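Local coordinates for protein beta-galactosidase (Geobacillus stearothermophilus, PDB 4OIF) that probably hydrolyses terminal non-reducing beta-D-galactose residues of beta-D-galactosides, as a zinc-containing member of glycoside hydrolase family 42, at residues R409-E420 against I454-F465. Residues are numbered along the deposited sequence; the frame is centred on the assembly and turned at random.
Sequences RPAEVAILYDWE and IPVDVITKEHDF
Lys461 NZ reaches Asp418 OD1 at 2.8 Å, on that oxygen's syn lone pair, forming a salt bridge beyond the ends of two parallel strands. Beyond CG the lysine chain is extended as far as CE and turns at chi4 (-69°), which swings the ammonium onto the carboxylate while CD lies 3.4 Å from the same OD1. Asp418 also N-caps helix 419-427, OD2 accepting from Asn421 N, and a water bridges OD2, Lys461 NZ and Glu420 OE1; Glu420 OE2 pairs with Arg226. Without this ammonium, an alanine here would probably leave the Asp418 carboxylate lacking its salt-bridge mate and the water one of its three partners. Strands 413-416 and 456-459 run 26° apart, joined by four backbone bonds, among them Tyr417 N to Ile459 O (2.8 Å, 169° at the hydrogen). On one sheet face Ile415 CG1 meets Val456 CG1 at 4.0 Å, both residues against Tyr446 of helix 438-451, part of the helical connection between the strands. On the other, Ile459 CD1 abuts Ala414 CB (3.7 Å), and Asp457 OD1 touches Ala411 CB. The chemistry implies a largely apolar sheet edge, the buried Asp457 carboxylate neutralised by Arg311 and hydrogen-bonded by Tyr468, with a hydrated ion pair past the strands' C-terminal ends.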
ATOM      1  N   ARG A 409     -34.891  18.628 -21.728  1.00 10.84           N
ATOM      2  CA  ARG A 409     -34.942  19.439 -20.514  1.00 12.49           C
ATOM      3  C   ARG A 409     -33.877  20.521 -20.513  1.00 18.39           C
ATOM      4  O   ARG A 409     -32.850  20.400 -19.835  1.00 12.02           O
ATOM      5  CB  ARG A 409     -34.787  18.570 -19.268  1.00 12.34           C
ATOM      6  CG  ARG A 409     -33.815  17.403 -19.405  1.00 11.51           C
ATOM      7  CD  ARG A 409     -33.488  16.842 -18.040  1.00  7.41           C
ATOM      8  NE  ARG A 409     -32.706  17.804 -17.274  1.00  9.14           N
ATOM      9  CZ  ARG A 409     -32.637  17.831 -15.950  1.00  8.56           C
ATOM     10  NH1 ARG A 409     -33.322  16.951 -15.234  1.00  9.48           N
ATOM     11  NH2 ARG A 409     -31.886  18.741 -15.342  1.00  7.83           N
ATOM     12  N   PRO A 410     -34.136  21.599 -21.259  1.00 15.67           N
ATOM     13  CA  PRO A 410     -33.159  22.667 -21.456  1.00 13.60           C
ATOM     14  C   PRO A 410     -32.805  23.331 -20.139  1.00 16.09           C
ATOM     15  O   PRO A 410     -33.661  23.510 -19.272  1.00 12.28           O
ATOM     16  CB  PRO A 410     -33.881  23.643 -22.397  1.00 12.28           C
ATOM     17  CG  PRO A 410     -34.977  22.836 -23.026  1.00 19.34           C
ATOM     18  CD  PRO A 410     -35.409  21.892 -21.936  1.00 18.32           C
ATOM     19  N   ALA A 411     -31.537  23.677 -19.991  1.00 10.94           N
ATOM     20  CA  ALA A 411     -31.070  24.314 -18.774  1.00 14.45           C
ATOM     21  C   ALA A 411     -30.510  25.688 -19.107  1.00 12.45           C
ATOM     22  O   ALA A 411     -29.979  25.899 -20.194  1.00 13.12           O
ATOM     23  CB  ALA A 411     -30.010  23.439 -18.079  1.00  8.87           C
ATOM     24  N   GLU A 412     -30.641  26.622 -18.171  1.00 10.00           N
ATOM     25  CA  GLU A 412     -30.050  27.950 -18.322  1.00 11.82           C
ATOM     26  C   GLU A 412     -28.697  28.040 -17.641  1.00 13.46           C
ATOM     27  O   GLU A 412     -28.040  29.084 -17.681  1.00 11.01           O
ATOM     28  CB  GLU A 412     -30.973  29.008 -17.743  1.00 12.93           C
ATOM     29  CG  GLU A 412     -32.348  28.990 -18.344  1.00 17.16           C
ATOM     30  CD  GLU A 412     -33.230  30.032 -17.735  1.00 17.43           C
ATOM     31  OE1 GLU A 412     -33.566  29.887 -16.543  1.00 16.27           O
ATOM     32  OE2 GLU A 412     -33.567  31.000 -18.445  1.00 26.19           O
ATOM     33  N   VAL A 413     -28.303  26.942 -17.004  1.00  9.83           N
ATOM     34  CA  VAL A 413     -27.057  26.884 -16.259  1.00 16.89           C
ATOM     35  C   VAL A 413     -26.203  25.740 -16.766  1.00 16.46           C
ATOM     36  O   VAL A 413     -26.671  24.608 -16.930  1.00 10.42           O
ATOM     37  CB  VAL A 413     -27.291  26.716 -14.739  1.00 12.53           C
ATOM     38  CG1 VAL A 413     -25.977  26.765 -13.993  1.00  7.35           C
ATOM     39  CG2 VAL A 413     -28.216  27.806 -14.229  1.00 10.90           C
ATOM     40  N   ALA A 414     -24.938  26.056 -17.017  1.00 13.68           N
ATOM     41  CA  ALA A 414     -23.995  25.073 -17.495  1.00 10.08           C
ATOM     42  C   ALA A 414     -22.782  25.015 -16.576  1.00 11.73           C
ATOM     43  O   ALA A 414     -22.322  26.043 -16.094  1.00  6.98           O
ATOM     44  CB  ALA A 414     -23.578  25.397 -18.923  1.00 11.34           C
ATOM     45  N   ILE A 415     -22.292  23.802 -16.322  1.00  9.92           N
ATOM     46  CA  ILE A 415     -20.997  23.590 -15.684  1.00  7.53           C
ATOM     47  C   ILE A 415     -20.017  22.968 -16.701  1.00  8.89           C
ATOM     48  O   ILE A 415     -20.278  21.917 -17.269  1.00 10.54           O
ATOM     49  CB  ILE A 415     -21.116  22.680 -14.454  1.00 10.06           C
ATOM     50  CG1 ILE A 415     -22.013  23.325 -13.401  1.00  8.72           C
ATOM     51  CG2 ILE A 415     -19.727  22.348 -13.892  1.00  8.66           C
ATOM     52  CD1 ILE A 415     -22.149  22.508 -12.118  1.00  5.64           C
ATOM     53  N   LEU A 416     -18.898  23.629 -16.943  1.00  6.97           N
ATOM     54  CA  LEU A 416     -17.953  23.171 -17.940  1.00  8.66           C
ATOM     55  C   LEU A 416     -16.961  22.175 -17.330  1.00 13.50           C
ATOM     56  O   LEU A 416     -16.314  22.453 -16.321  1.00  7.20           O
ATOM     57  CB  LEU A 416     -17.227  24.367 -18.562  1.00  5.13           C
ATOM     58  CG  LEU A 416     -16.092  24.127 -19.556  1.00  6.35           C
ATOM     59  CD1 LEU A 416     -16.573  23.386 -20.764  1.00  7.31           C
ATOM     60  CD2 LEU A 416     -15.463  25.462 -19.960  1.00 10.34           C
ATOM     61  N   TYR A 417     -16.891  21.003 -17.950  1.00 11.08           N
ATOM     62  CA  TYR A 417     -15.976  19.943 -17.574  1.00  6.25           C
ATOM     63  C   TYR A 417     -15.090  19.606 -18.776  1.00 12.97           C
ATOM     64  O   TYR A 417     -15.546  19.665 -19.916  1.00  5.81           O
ATOM     65  CB  TYR A 417     -16.753  18.714 -17.118  1.00 12.80           C
ATOM     66  CG  TYR A 417     -15.899  17.491 -16.892  1.00 15.18           C
ATOM     67  CD1 TYR A 417     -15.091  17.393 -15.767  1.00 14.58           C
ATOM     68  CD2 TYR A 417     -15.911  16.426 -17.791  1.00 16.31           C
ATOM     69  CE1 TYR A 417     -14.316  16.270 -15.536  1.00 18.35           C
ATOM     70  CE2 TYR A 417     -15.130  15.298 -17.573  1.00 14.23           C
ATOM     71  CZ  TYR A 417     -14.333  15.229 -16.434  1.00 18.77           C
ATOM     72  OH  TYR A 417     -13.536  14.132 -16.178  1.00 16.06           O
ATOM     73  N   ASP A 418     -13.830  19.262 -18.525  1.00 12.14           N
ATOM     74  CA  ASP A 418     -12.907  18.914 -19.602  1.00 12.26           C
ATOM     75  C   ASP A 418     -12.023  17.721 -19.199  1.00 11.94           C
ATOM     76  O   ASP A 418     -11.303  17.769 -18.189  1.00 10.68           O
ATOM     77  CB  ASP A 418     -12.056  20.130 -19.977  1.00 11.57           C
ATOM     78  CG  ASP A 418     -11.254  19.920 -21.243  1.00  8.87           C
ATOM     79  OD1 ASP A 418     -11.829  20.035 -22.338  1.00 15.28           O
ATOM     80  OD2 ASP A 418     -10.041  19.660 -21.151  1.00 15.15           O
ATOM     81  N   TRP A 419     -12.107  16.651 -19.990  1.00 14.24           N
ATOM     82  CA  TRP A 419     -11.370  15.405 -19.748  1.00 13.75           C
ATOM     83  C   TRP A 419      -9.867  15.620 -19.810  1.00 11.33           C
ATOM     84  O   TRP A 419      -9.118  15.121 -18.966  1.00 16.42           O
ATOM     85  CB  TRP A 419     -11.779  14.325 -20.765  1.00 11.58           C
ATOM     86  CG  TRP A 419     -12.853  13.352 -20.282  1.00 18.72           C
ATOM     87  CD1 TRP A 419     -12.649  12.153 -19.652  1.00  9.49           C
ATOM     88  CD2 TRP A 419     -14.281  13.490 -20.418  1.00 17.32           C
ATOM     89  NE1 TRP A 419     -13.851  11.548 -19.380  1.00 14.81           N
ATOM     90  CE2 TRP A 419     -14.868  12.340 -19.844  1.00 18.15           C
ATOM     91  CE3 TRP A 419     -15.115  14.469 -20.977  1.00 13.17           C
ATOM     92  CZ2 TRP A 419     -16.259  12.149 -19.797  1.00 14.89           C
ATOM     93  CZ3 TRP A 419     -16.499  14.277 -20.935  1.00 14.63           C
ATOM     94  CH2 TRP A 419     -17.055  13.125 -20.349  1.00 10.59           C
ATOM     95  N   GLU A 420      -9.421  16.351 -20.821  1.00  9.24           N
ATOM     96  CA  GLU A 420      -8.001  16.583 -20.977  1.00 11.27           C
ATOM     97  C   GLU A 420      -7.480  17.415 -19.800  1.00  9.66           C
ATOM     98  O   GLU A 420      -6.396  17.159 -19.290  1.00  7.05           O
ATOM     99  CB  GLU A 420      -7.713  17.236 -22.335  1.00 11.23           C
ATOM    100  CG  GLU A 420      -7.850  16.235 -23.499  1.00 12.30           C
ATOM    101  CD  GLU A 420      -7.672  16.841 -24.897  1.00 20.85           C
ATOM    102  OE1 GLU A 420      -7.656  18.082 -25.052  1.00 13.09           O
ATOM    103  OE2 GLU A 420      -7.547  16.053 -25.852  1.00 16.73           O
ATOM    104  N   ILE A 454     -32.740  23.569  -9.775  1.00 11.33           N
ATOM    105  CA  ILE A 454     -32.475  24.331 -10.977  1.00 14.86           C
ATOM    106  C   ILE A 454     -31.784  23.450 -12.013  1.00 14.71           C
ATOM    107  O   ILE A 454     -30.746  22.851 -11.733  1.00 15.83           O
ATOM    108  CB  ILE A 454     -31.630  25.561 -10.663  1.00 14.48           C
ATOM    109  CG1 ILE A 454     -32.452  26.497  -9.774  1.00 13.01           C
ATOM    110  CG2 ILE A 454     -31.200  26.241 -11.942  1.00 12.32           C
ATOM    111  CD1 ILE A 454     -31.880  27.860  -9.634  1.00 28.52           C
ATOM    112  N   PRO A 455     -32.381  23.343 -13.207  1.00 14.81           N
ATOM    113  CA  PRO A 455     -31.837  22.428 -14.212  1.00 13.33           C
ATOM    114  C   PRO A 455     -30.413  22.829 -14.564  1.00 12.97           C
ATOM    115  O   PRO A 455     -30.123  24.021 -14.651  1.00  9.63           O
ATOM    116  CB  PRO A 455     -32.787  22.597 -15.409  1.00  6.88           C
ATOM    117  CG  PRO A 455     -34.026  23.187 -14.833  1.00 13.86           C
ATOM    118  CD  PRO A 455     -33.571  24.056 -13.698  1.00 12.95           C
ATOM    119  N   VAL A 456     -29.535  21.844 -14.720  1.00 10.44           N
ATOM    120  CA  VAL A 456     -28.149  22.109 -15.074  1.00 12.98           C
ATOM    121  C   VAL A 456     -27.692  21.159 -16.175  1.00 12.57           C
ATOM    122  O   VAL A 456     -27.970  19.961 -16.126  1.00 10.37           O
ATOM    123  CB  VAL A 456     -27.207  21.974 -13.848  1.00 14.00           C
ATOM    124  CG1 VAL A 456     -25.750  22.107 -14.272  1.00  9.02           C
ATOM    125  CG2 VAL A 456     -27.545  23.020 -12.812  1.00  8.97           C
ATOM    126  N   ASP A 457     -27.037  21.715 -17.187  1.00  8.88           N
ATOM    127  CA  ASP A 457     -26.279  20.924 -18.138  1.00  9.05           C
ATOM    128  C   ASP A 457     -24.830  20.891 -17.671  1.00 12.55           C
ATOM    129  O   ASP A 457     -24.264  21.934 -17.331  1.00 11.31           O
ATOM    130  CB  ASP A 457     -26.355  21.521 -19.547  1.00 11.29           C
ATOM    131  CG  ASP A 457     -27.635  21.160 -20.283  1.00 11.60           C
ATOM    132  OD1 ASP A 457     -28.540  20.536 -19.691  1.00 13.83           O
ATOM    133  OD2 ASP A 457     -27.733  21.518 -21.467  1.00 16.10           O
ATOM    134  N   VAL A 458     -24.222  19.712 -17.643  1.00 11.46           N
ATOM    135  CA  VAL A 458     -22.773  19.647 -17.448  1.00 10.82           C
ATOM    136  C   VAL A 458     -22.149  19.407 -18.809  1.00  8.29           C
ATOM    137  O   VAL A 458     -22.247  18.320 -19.358  1.00 12.60           O
ATOM    138  CB  VAL A 458     -22.361  18.550 -16.456  1.00 14.60           C
ATOM    139  CG1 VAL A 458     -20.844  18.494 -16.319  1.00  8.76           C
ATOM    140  CG2 VAL A 458     -23.001  18.807 -15.098  1.00  8.08           C
ATOM    141  N   ILE A 459     -21.525  20.447 -19.350  1.00 13.52           N
ATOM    142  CA  ILE A 459     -21.074  20.465 -20.738  1.00 12.27           C
ATOM    143  C   ILE A 459     -19.567  20.345 -20.901  1.00 11.20           C
ATOM    144  O   ILE A 459     -18.814  20.351 -19.929  1.00  9.90           O
ATOM    145  CB  ILE A 459     -21.501  21.763 -21.444  1.00 11.22           C
ATOM    146  CG1 ILE A 459     -20.779  22.957 -20.805  1.00  5.54           C
ATOM    147  CG2 ILE A 459     -23.039  21.909 -21.429  1.00  8.18           C
ATOM    148  CD1 ILE A 459     -21.076  24.269 -21.457  1.00  5.59           C
ATOM    149  N   THR A 460     -19.152  20.241 -22.157  1.00 10.24           N
ATOM    150  CA  THR A 460     -17.752  20.217 -22.534  1.00  9.41           C
ATOM    151  C   THR A 460     -17.484  21.402 -23.443  1.00 14.29           C
ATOM    152  O   THR A 460     -18.420  22.095 -23.835  1.00 16.08           O
ATOM    153  CB  THR A 460     -17.385  18.921 -23.249  1.00 11.52           C
ATOM    154  OG1 THR A 460     -18.000  18.900 -24.544  1.00 12.42           O
ATOM    155  CG2 THR A 460     -17.866  17.741 -22.448  1.00 10.44           C
ATOM    156  N   LYS A 461     -16.219  21.642 -23.780  1.00  9.61           N
ATOM    157  CA  LYS A 461     -15.876  22.754 -24.662  1.00 11.49           C
ATOM    158  C   LYS A 461     -16.418  22.523 -26.073  1.00 21.78           C
ATOM    159  O   LYS A 461     -16.452  23.441 -26.877  1.00 21.16           O
ATOM    160  CB  LYS A 461     -14.364  22.974 -24.699  1.00 15.08           C
ATOM    161  CG  LYS A 461     -13.561  21.810 -25.241  1.00  4.97           C
ATOM    162  CD  LYS A 461     -12.080  22.085 -25.081  1.00 10.65           C
ATOM    163  CE  LYS A 461     -11.232  21.052 -25.794  1.00  7.55           C
ATOM    164  NZ  LYS A 461     -11.341  19.738 -25.124  1.00 10.18           N
ATOM    165  N   GLU A 462     -16.865  21.298 -26.352  1.00 17.14           N
ATOM    166  CA  GLU A 462     -17.547  20.969 -27.605  1.00 28.90           C
ATOM    167  C   GLU A 462     -19.000  21.479 -27.663  1.00 28.65           C
ATOM    168  O   GLU A 462     -19.774  21.045 -28.516  1.00 34.52           O
ATOM    169  CB  GLU A 462     -17.560  19.443 -27.827  1.00 32.23           C
ATOM    170  CG  GLU A 462     -16.231  18.729 -27.616  1.00 26.44           C
ATOM    171  CD  GLU A 462     -15.179  19.120 -28.639  1.00 43.63           C
ATOM    172  OE1 GLU A 462     -15.530  19.342 -29.826  1.00 28.08           O
ATOM    173  OE2 GLU A 462     -13.993  19.207 -28.246  1.00 37.35           O
ATOM    174  N   HIS A 463     -19.379  22.371 -26.755  1.00 19.50           N
ATOM    175  CA  HIS A 463     -20.762  22.847 -26.668  1.00 14.89           C
ATOM    176  C   HIS A 463     -20.889  24.328 -26.947  1.00 23.94           C
ATOM    177  O   HIS A 463     -19.947  25.099 -26.773  1.00 21.87           O
ATOM    178  CB  HIS A 463     -21.362  22.580 -25.282  1.00 24.14           C
ATOM    179  CG  HIS A 463     -21.865  21.187 -25.092  1.00 17.64           C
ATOM    180  ND1 HIS A 463     -21.023  20.108 -24.916  1.00 34.24           N
ATOM    181  CD2 HIS A 463     -23.123  20.695 -25.037  1.00 16.77           C
ATOM    182  CE1 HIS A 463     -21.742  19.010 -24.771  1.00 29.07           C
ATOM    183  NE2 HIS A 463     -23.019  19.337 -24.841  1.00 36.01           N
ATOM    184  N   ASP A 464     -22.090  24.712 -27.348  1.00 17.79           N
ATOM    185  CA  ASP A 464     -22.446  26.100 -27.537  1.00 11.88           C
ATOM    186  C   ASP A 464     -22.589  26.802 -26.188  1.00 18.19           C
ATOM    187  O   ASP A 464     -23.546  26.557 -25.458  1.00 25.65           O
ATOM    188  CB  ASP A 464     -23.750  26.177 -28.325  1.00 24.69           C
ATOM    189  CG  ASP A 464     -24.068  27.571 -28.806  1.00 27.21           C
ATOM    190  OD1 ASP A 464     -23.542  28.557 -28.241  1.00 15.67           O
ATOM    191  OD2 ASP A 464     -24.873  27.668 -29.756  1.00 35.38           O
ATOM    192  N   PHE A 465     -21.645  27.675 -25.856  1.00 19.16           N
ATOM    193  CA  PHE A 465     -21.709  28.409 -24.596  1.00 11.95           C
ATOM    194  C   PHE A 465     -22.882  29.390 -24.566  1.00 25.25           C
ATOM    195  O   PHE A 465     -23.498  29.627 -23.517  1.00 16.62           O
ATOM    196  CB  PHE A 465     -20.415  29.184 -24.351  1.00 21.18           C
ATOM    197  CG  PHE A 465     -19.212  28.324 -24.144  1.00 14.65           C
ATOM    198  CD1 PHE A 465     -19.346  26.989 -23.798  1.00 15.36           C
ATOM    199  CD2 PHE A 465     -17.942  28.855 -24.291  1.00 16.34           C
ATOM    200  CE1 PHE A 465     -18.234  26.198 -23.605  1.00 15.96           C
ATOM    201  CE2 PHE A 465     -16.826  28.066 -24.097  1.00 18.34           C
ATOM    202  CZ  PHE A 465     -16.975  26.733 -23.750  1.00 12.94           C
TER
HETATM  203  O   HOH W   1     -30.076  19.277 -13.256  1.00  7.31           O
HETATM  204  O   HOH W   2     -31.157  20.143 -17.885  1.00  9.17           O
HETATM  205  O   HOH W   3     -30.023  22.832 -22.066  1.00 16.80           O
HETATM  206  O   HOH W   4     -31.586  26.085 -15.942  1.00 13.93           O
HETATM  207  O   HOH W   5     -14.402  20.025 -22.418  1.00  6.97           O
HETATM  208  O   HOH W   6      -9.019  20.465 -23.635  1.00 18.72           O